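Local structure of inositol dehydrogenase (4MKX) at residues 86-90 against 91-95; 124-127 against 128-132; 142-145 against 146-149. The protein probably catalyses the NAD-dependent oxidation of scyllo-inositol, as a tetrameric sugar-alcohol dehydrogenase of the Gfo/Idh/MocA family. One frame throughout, in Å; residues are numbered along the deposited sequence.

In the fold
All three are local contacts where a loop meets a helix. Interactions 1 and 3 sit at helix starts and are partly buried, whereas interaction 2 lies at a helix end on the surface. Interactions 1 and 2 belong to the Rossmann domain, with centres about 18 Å apart, and involve neighbouring helices: Leu94 of 93-102 packs on 117-128, and Val126 and Ile127 of 117-128 pack back on 93-102. Interaction 3 lies across the chain's centre from interaction 1, and it also touches a second subunit. The chemistry differs accordingly: an imidazole-to-carbonyl bond supplements the backbone bonds in interactions 1 and 2, at opposite helix ends, while carboxylates and a guanidinium dominate interaction 3.

Interaction 1 (86-90 against 91-95); sequences IVSPS and GFHLQ
The imidazole of His93 donates from NE2 to Ser88 O at 2.7 Å. The bond is short but bent, 145° at the hydrogen, and the donor lies 40° out of the carbonyl plane. A chi1 of -69° sets His93 CG beside its backbone N, which lays the ring against Ser90 CA and brings NE2 to Ser88 O. Ser90 CA sits over one face of this ring, 3.8 Å from its centroid and almost on the normal, a CH-pi contact. Ile86 CG2 comes within 3.8 Å of His93 CD2, the two side chains passing in opposite senses. At the turn itself Phe92 N bonds to Pro89 O (3.0 Å), while Pro89 CB meets the Phe92 ring at its edge, 3.9 Å from CD2. His93 N holds Ser90 O only weakly; water 1 donates to that oxygen and accepts from Leu94 N. Farther out, His93 ND1 is bonded to Pro112 O, so bonds from both nitrogens fix the ring's rotation. Ser88 OG is bonded to Gln96 OE1. The arrangement is the strand-to-helix turn between 83-86 and 93-102, at the carboxyl end of the parallel sheet of a Rossmann fold, with the Ser88 side chain near the probable GxGxxG nucleotide-binding loop.

Interaction 2 (124-127 against 128-132); sequences QQVI and AQHAN
With chi1 of -69°, His130 carries its CG beside its own backbone N, and a chi2 of 92° turns ND1 back toward Val126 O, one helical turn earlier in the chain. ND1 donates to that oxygen at 3.0 Å. The bond is nearly straight, 167° at the hydrogen, and the acceptor lies in the plane of the imidazole, at its edge; seen from the carbonyl, the donor is tilted out of the C=O plane. Val126 runs beside the His130 side chain in the same direction, its CG1 being 4.0 Å from ND1, a loose van der Waals contact beside the hydrogen bond. The backbone records how the helix stops. Ala128 N still bonds to Gln124 O in the alpha-helical manner, at 3.0 Å, and Gln129 N does the same with Gln125 O. Gln129 N also makes a weak hydrogen bond to Val126 O. One residue on, His130 N takes Ile127 O at 3.0 Å, three residues back instead of four, so the last turn is tighter. This is the carboxyl end of helix 117-128, which makes the beta-alpha-beta crossover from strand 106-109 to strand 135-137 in the Rossmann domain. Where the chain leaves the helix, the ND1 bond gives Val126 O a side-chain donor in addition to the weak one from Gln129 N. On the exposed side, the Gln125 and Gln129 side chains pass at a slant, and Gln129 CG rests 3.4 Å from Gln125 O. Facing the fold, the side chains of Ile127 and His130 both touch Leu101 of helix 93-102, and Val126 packs on Glu98 of that helix. Ile127 also reaches Ala328, while the amide NE2 of Gln124 is bonded to Glu329 OE1, joining this helix end to helix 328-347.

Interaction 3 (142-145 against 146-149); sequences RFDD and SYRY
Arg142 O lies 3.3 Å from CG of Arg148, where the aliphatic part of that arginine passes the loop leading into helix 145-155; the motif is a helix N-cap, with Asp144 at the capping position. The Arg142 side chain leads elsewhere, to a salt bridge with Asp201. Phe143 O sits over one face of the Arg148 guanidinium, 3.0 Å above its plane and over its centre. This is a contact across the face and not a hydrogen bond; that oxygen accepts instead from Gln305 NE2. Asp144 has CG anti to its backbone N (chi1 175°), which folds OD2 over the first turn of the helix. There OD2 accepts from Tyr147 N at 3.1 Å, on its anti side, and weakly from Ser146 N, while the Tyr147 ring turns its edge to the carboxylate. Arg302 forms a salt bridge with Asp144 OD1, and water 2 joins OD1 to Ser146 OG, which is also bonded to Leu282 N of the second subunit. Asp144 O in turn accepts from Arg148 N at 2.9 Å. Asp145 completes the grip on Arg148, whose chain bends at chi3 (-62°) to bring the guanidinium back: NH2 meets Asp145 OD1 in a 2.7 Å salt bridge, with OD1 only 2° out of the guanidinium plane.

Interaction 1 (86-90 against 91-95)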
loop_
_atom_site.group_PDB
_atom_site.type_symbol
_atom_site.label_atom_id
_atom_site.label_comp_id
_atom_site.label_asym_id
_atom_site.label_seq_id
_atom_site.Cartn_x
_atom_site.Cartn_y
_atom_site.Cartn_z
ATOM N N ILE A 86 -21.278 -18.851 -27.264
ATOM C CA ILE A 86 -20.298 -19.723 -27.873
ATOM C C ILE A 86 -19.038 -19.739 -27.026
ATOM O O ILE A 86 -18.306 -18.745 -26.954
ATOM C CB ILE A 86 -20.009 -19.284 -29.306
ATOM C CG1 ILE A 86 -21.268 -19.494 -30.148
ATOM C CG2 ILE A 86 -18.840 -20.079 -29.901
ATOM C CD1 ILE A 86 -21.264 -18.741 -31.468
ATOM N N VAL A 87 -18.805 -20.865 -26.357
ATOM C CA VAL A 87 -17.660 -21.007 -25.472
ATOM C C VAL A 87 -16.880 -22.281 -25.830
ATOM O O VAL A 87 -16.265 -22.920 -24.981
ATOM C CB VAL A 87 -18.097 -20.992 -23.978
ATOM C CG1 VAL A 87 -16.951 -20.507 -23.095
ATOM C CG2 VAL A 87 -19.303 -20.086 -23.776
ATOM N N SER A 88 -16.926 -22.631 -27.115
ATOM C CA SER A 88 -16.196 -23.761 -27.677
ATOM C C SER A 88 -14.736 -23.385 -27.903
ATOM O O SER A 88 -14.370 -22.217 -27.758
ATOM C CB SER A 88 -16.826 -24.133 -29.016
ATOM O OG SER A 88 -17.013 -22.979 -29.820
ATOM N N PRO A 89 -13.888 -24.369 -28.249
ATOM C CA PRO A 89 -12.509 -23.990 -28.581
ATOM C C PRO A 89 -12.460 -23.012 -29.758
ATOM O O PRO A 89 -13.360 -23.010 -30.594
ATOM C CB PRO A 89 -11.870 -25.321 -28.965
ATOM C CG PRO A 89 -12.651 -26.343 -28.193
ATOM C CD PRO A 89 -14.056 -25.834 -28.167
ATOM N N SER A 90 -11.410 -22.197 -29.813
ATOM C CA SER A 90 -11.354 -21.057 -30.725
ATOM C C SER A 90 -11.509 -21.439 -32.191
ATOM O O SER A 90 -11.983 -20.637 -32.995
ATOM C CB SER A 90 -10.016 -20.345 -30.555
ATOM O OG SER A 90 -8.969 -21.291 -30.627
ATOM N N GLY A 91 -11.109 -22.658 -32.533
ATOM C CA GLY A 91 -11.190 -23.110 -33.912
ATOM C C GLY A 91 -12.610 -23.249 -34.436
ATOM O O GLY A 91 -12.812 -23.335 -35.642
ATOM N N PHE A 92 -13.593 -23.247 -33.536
ATOM C CA PHE A 92 -14.995 -23.468 -33.912
ATOM C C PHE A 92 -15.828 -22.196 -33.884
ATOM O O PHE A 92 -16.977 -22.199 -34.328
ATOM C CB PHE A 92 -15.646 -24.491 -32.978
ATOM C CG PHE A 92 -15.014 -25.848 -33.029
ATOM C CD1 PHE A 92 -15.382 -26.759 -34.007
ATOM C CD2 PHE A 92 -14.054 -26.213 -32.101
ATOM C CE1 PHE A 92 -14.796 -28.014 -34.058
ATOM C CE2 PHE A 92 -13.467 -27.465 -32.146
ATOM C CZ PHE A 92 -13.840 -28.366 -33.126
ATOM N N HIS A 93 -15.267 -21.118 -33.344
ATOM C CA HIS A 93 -16.034 -19.885 -33.159
ATOM C C HIS A 93 -16.684 -19.361 -34.438
ATOM O O HIS A 93 -17.878 -19.110 -34.456
ATOM C CB HIS A 93 -15.196 -18.789 -32.501
ATOM C CG HIS A 93 -14.863 -19.072 -31.074
ATOM N ND1 HIS A 93 -14.180 -18.176 -30.274
ATOM C CD2 HIS A 93 -15.099 -20.159 -30.306
ATOM C CE1 HIS A 93 -14.019 -18.700 -29.074
ATOM N NE2 HIS A 93 -14.564 -19.903 -29.063
ATOM N N LEU A 94 -15.908 -19.204 -35.506
ATOM C CA LEU A 94 -16.438 -18.619 -36.735
ATOM C C LEU A 94 -17.590 -19.415 -37.337
ATOM O O LEU A 94 -18.607 -18.833 -37.707
ATOM C CB LEU A 94 -15.329 -18.443 -37.780
ATOM C CG LEU A 94 -14.205 -17.500 -37.341
ATOM C CD1 LEU A 94 -13.142 -17.437 -38.416
ATOM C CD2 LEU A 94 -14.760 -16.122 -37.093
ATOM N N GLN A 95 -17.451 -20.734 -37.417
ATOM C CA GLN A 95 -18.494 -21.543 -38.055
ATOM C C GLN A 95 -19.760 -21.570 -37.202
ATOM O O GLN A 95 -20.878 -21.589 -37.736
ATOM C CB GLN A 95 -17.999 -22.958 -38.379
ATOM C CG GLN A 95 -17.738 -23.859 -37.177
ATOM C CD GLN A 95 -17.552 -25.317 -37.576
ATOM O OE1 GLN A 95 -17.217 -25.622 -38.721
ATOM N NE2 GLN A 95 -17.773 -26.224 -36.630
HETATM O O HOH W 1 -12.863 -20.168 -35.532
#

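Interaction 2 (124-127 against 128-132)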
loop_
_atom_site.group_PDB
_atom_site.type_symbol
_atom_site.label_atom_id
_atom_site.label_comp_id
_atom_site.label_asym_id
_atom_site.label_seq_id
_atom_site.Cartn_x
_atom_site.Cartn_y
_atom_site.Cartn_z
ATOM N N GLN A 124 -17.297 -11.546 -40.824
ATOM C CA GLN A 124 -17.698 -10.149 -40.784
ATOM C C GLN A 124 -18.809 -9.858 -41.785
ATOM O O GLN A 124 -19.727 -9.099 -41.486
ATOM C CB GLN A 124 -16.512 -9.239 -41.061
ATOM C CG GLN A 124 -15.584 -9.089 -39.876
ATOM C CD GLN A 124 -14.428 -8.175 -40.186
ATOM O OE1 GLN A 124 -13.503 -8.561 -40.895
ATOM N NE2 GLN A 124 -14.479 -6.952 -39.667
ATOM N N GLN A 125 -18.709 -10.447 -42.971
ATOM C CA GLN A 125 -19.750 -10.276 -43.984
ATOM C C GLN A 125 -21.087 -10.861 -43.516
ATOM O O GLN A 125 -22.125 -10.211 -43.633
ATOM C CB GLN A 125 -19.306 -10.902 -45.307
ATOM C CG GLN A 125 -20.399 -10.978 -46.363
ATOM C CD GLN A 125 -20.826 -9.615 -46.884
ATOM O OE1 GLN A 125 -20.216 -8.594 -46.582
ATOM N NE2 GLN A 125 -21.874 -9.600 -47.697
ATOM N N VAL A 126 -21.054 -12.079 -42.977
ATOM C CA VAL A 126 -22.265 -12.722 -42.460
ATOM C C VAL A 126 -22.886 -11.867 -41.354
ATOM O O VAL A 126 -24.094 -11.644 -41.327
ATOM C CB VAL A 126 -21.993 -14.154 -41.951
ATOM C CG1 VAL A 126 -23.263 -14.767 -41.382
ATOM C CG2 VAL A 126 -21.470 -15.034 -43.069
ATOM N N ILE A 127 -22.050 -11.368 -40.444
ATOM C CA ILE A 127 -22.532 -10.485 -39.390
ATOM C C ILE A 127 -23.215 -9.235 -39.951
ATOM O O ILE A 127 -24.275 -8.831 -39.473
ATOM C CB ILE A 127 -21.377 -10.068 -38.432
ATOM C CG1 ILE A 127 -20.854 -11.288 -37.672
ATOM C CG2 ILE A 127 -21.833 -8.980 -37.488
ATOM C CD1 ILE A 127 -19.564 -11.003 -36.882
ATOM N N ALA A 128 -22.623 -8.638 -40.985
ATOM C CA ALA A 128 -23.185 -7.434 -41.590
ATOM C C ALA A 128 -24.542 -7.709 -42.248
ATOM O O ALA A 128 -25.374 -6.808 -42.374
ATOM C CB ALA A 128 -22.213 -6.856 -42.607
ATOM N N GLN A 129 -24.754 -8.949 -42.672
ATOM C CA GLN A 129 -26.015 -9.321 -43.315
ATOM C C GLN A 129 -27.114 -9.627 -42.303
ATOM O O GLN A 129 -28.247 -9.929 -42.681
ATOM C CB GLN A 129 -25.812 -10.511 -44.251
ATOM C CG GLN A 129 -24.977 -10.187 -45.479
ATOM C CD GLN A 129 -24.683 -11.401 -46.329
ATOM O OE1 GLN A 129 -24.370 -12.473 -45.815
ATOM N NE2 GLN A 129 -24.776 -11.238 -47.643
ATOM N N HIS A 130 -26.773 -9.544 -41.021
ATOM C CA HIS A 130 -27.733 -9.779 -39.950
ATOM C C HIS A 130 -27.668 -8.646 -38.935
ATOM O O HIS A 130 -27.497 -8.879 -37.736
ATOM C CB HIS A 130 -27.453 -11.118 -39.264
ATOM C CG HIS A 130 -27.749 -12.313 -40.113
ATOM N ND1 HIS A 130 -26.798 -12.916 -40.910
ATOM C CD2 HIS A 130 -28.888 -13.029 -40.281
ATOM C CE1 HIS A 130 -27.339 -13.943 -41.538
ATOM N NE2 HIS A 130 -28.605 -14.037 -41.171
ATOM N N ALA A 131 -27.819 -7.418 -39.417
ATOM C CA ALA A 131 -27.649 -6.237 -38.578
ATOM C C ALA A 131 -28.704 -6.126 -37.475
ATOM O O ALA A 131 -28.518 -5.394 -36.496
ATOM C CB ALA A 131 -27.636 -4.979 -39.437
ATOM N N ASN A 132 -29.802 -6.856 -37.635
ATOM C CA ASN A 132 -30.875 -6.852 -36.646
ATOM C C ASN A 132 -30.616 -7.799 -35.471
ATOM O O ASN A 132 -31.404 -7.858 -34.524
ATOM C CB ASN A 132 -32.221 -7.180 -37.311
ATOM C CG ASN A 132 -32.283 -8.602 -37.861
ATOM O OD1 ASN A 132 -31.314 -9.115 -38.423
ATOM N ND2 ASN A 132 -33.436 -9.238 -37.707
#

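Interaction 3 (142-145 against 146-149)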
loop_
_atom_site.group_PDB
_atom_site.type_symbol
_atom_site.label_atom_id
_atom_site.label_comp_id
_atom_site.label_asym_id
_atom_site.label_seq_id
_atom_site.Cartn_x
_atom_site.Cartn_y
_atom_site.Cartn_z
ATOM N N ARG A 142 -13.613 -4.856 -20.366
ATOM C CA ARG A 142 -14.396 -3.652 -20.601
ATOM C C ARG A 142 -15.554 -3.505 -19.623
ATOM O O ARG A 142 -16.113 -2.416 -19.496
ATOM C CB ARG A 142 -14.936 -3.621 -22.031
ATOM C CG ARG A 142 -13.845 -3.598 -23.087
ATOM C CD ARG A 142 -14.454 -3.184 -24.394
ATOM N NE ARG A 142 -13.541 -3.327 -25.516
ATOM C CZ ARG A 142 -13.726 -2.711 -26.673
ATOM N NH1 ARG A 142 -14.781 -1.925 -26.821
ATOM N NH2 ARG A 142 -12.860 -2.868 -27.666
ATOM N N PHE A 143 -15.917 -4.588 -18.933
ATOM C CA PHE A 143 -17.004 -4.533 -17.954
ATOM C C PHE A 143 -16.541 -4.580 -16.512
ATOM O O PHE A 143 -17.351 -4.527 -15.593
ATOM C CB PHE A 143 -17.997 -5.666 -18.217
ATOM C CG PHE A 143 -18.719 -5.510 -19.511
ATOM C CD1 PHE A 143 -18.175 -6.008 -20.680
ATOM C CD2 PHE A 143 -19.925 -4.828 -19.561
ATOM C CE1 PHE A 143 -18.833 -5.852 -21.885
ATOM C CE2 PHE A 143 -20.583 -4.666 -20.763
ATOM C CZ PHE A 143 -20.032 -5.177 -21.919
ATOM N N ASP A 144 -15.233 -4.646 -16.314
ATOM C CA ASP A 144 -14.682 -4.725 -14.971
ATOM C C ASP A 144 -14.736 -3.353 -14.309
ATOM O O ASP A 144 -14.399 -2.352 -14.947
ATOM C CB ASP A 144 -13.222 -5.189 -15.060
ATOM C CG ASP A 144 -12.535 -5.184 -13.724
ATOM O OD1 ASP A 144 -12.830 -6.063 -12.884
ATOM O OD2 ASP A 144 -11.679 -4.309 -13.496
ATOM N N ASP A 145 -15.159 -3.312 -13.042
ATOM C CA ASP A 145 -15.341 -2.048 -12.344
ATOM C C ASP A 145 -14.074 -1.205 -12.304
ATOM O O ASP A 145 -14.143 0.003 -12.491
ATOM C CB ASP A 145 -15.872 -2.266 -10.927
ATOM C CG ASP A 145 -17.354 -2.598 -10.897
ATOM O OD1 ASP A 145 -18.074 -2.306 -11.882
ATOM O OD2 ASP A 145 -17.800 -3.129 -9.859
ATOM N N SER A 146 -12.917 -1.826 -12.080
ATOM C CA SER A 146 -11.685 -1.037 -11.976
ATOM C C SER A 146 -11.248 -0.488 -13.340
ATOM O O SER A 146 -10.828 0.670 -13.454
ATOM C CB SER A 146 -10.554 -1.826 -11.285
ATOM O OG SER A 146 -10.910 -2.104 -9.937
ATOM N N TYR A 147 -11.338 -1.307 -14.379
ATOM C CA TYR A 147 -11.034 -0.845 -15.730
ATOM C C TYR A 147 -11.981 0.273 -16.158
ATOM O O TYR A 147 -11.540 1.242 -16.781
ATOM C CB TYR A 147 -11.082 -1.991 -16.754
ATOM C CG TYR A 147 -9.787 -2.781 -16.808
ATOM C CD1 TYR A 147 -8.715 -2.347 -17.574
ATOM C CD2 TYR A 147 -9.627 -3.935 -16.050
ATOM C CE1 TYR A 147 -7.524 -3.058 -17.607
ATOM C CE2 TYR A 147 -8.441 -4.642 -16.064
ATOM C CZ TYR A 147 -7.391 -4.207 -16.850
ATOM O OH TYR A 147 -6.200 -4.916 -16.873
ATOM N N ARG A 148 -13.262 0.138 -15.830
ATOM C CA ARG A 148 -14.244 1.168 -16.174
ATOM C C ARG A 148 -13.974 2.474 -15.447
ATOM O O ARG A 148 -14.124 3.548 -16.028
ATOM C CB ARG A 148 -15.683 0.692 -15.915
ATOM C CG ARG A 148 -16.181 -0.251 -17.001
ATOM C CD ARG A 148 -17.690 -0.549 -16.895
ATOM N NE ARG A 148 -18.042 -1.207 -15.637
ATOM C CZ ARG A 148 -19.084 -2.022 -15.462
ATOM N NH1 ARG A 148 -19.903 -2.311 -16.469
ATOM N NH2 ARG A 148 -19.309 -2.561 -14.273
ATOM N N TYR A 149 -13.560 2.384 -14.185
ATOM C CA TYR A 149 -13.229 3.572 -13.406
ATOM C C TYR A 149 -12.056 4.313 -14.042
ATOM O O TYR A 149 -12.063 5.543 -14.139
ATOM C CB TYR A 149 -12.919 3.194 -11.940
ATOM C CG TYR A 149 -12.584 4.377 -11.050
ATOM C CD1 TYR A 149 -13.585 5.092 -10.400
ATOM C CD2 TYR A 149 -11.265 4.767 -10.855
ATOM C CE1 TYR A 149 -13.272 6.177 -9.589
ATOM C CE2 TYR A 149 -10.944 5.843 -10.048
ATOM C CZ TYR A 149 -11.954 6.540 -9.416
ATOM O OH TYR A 149 -11.628 7.613 -8.614
HETATM O O HOH W 2 -12.464 -4.377 -10.396
#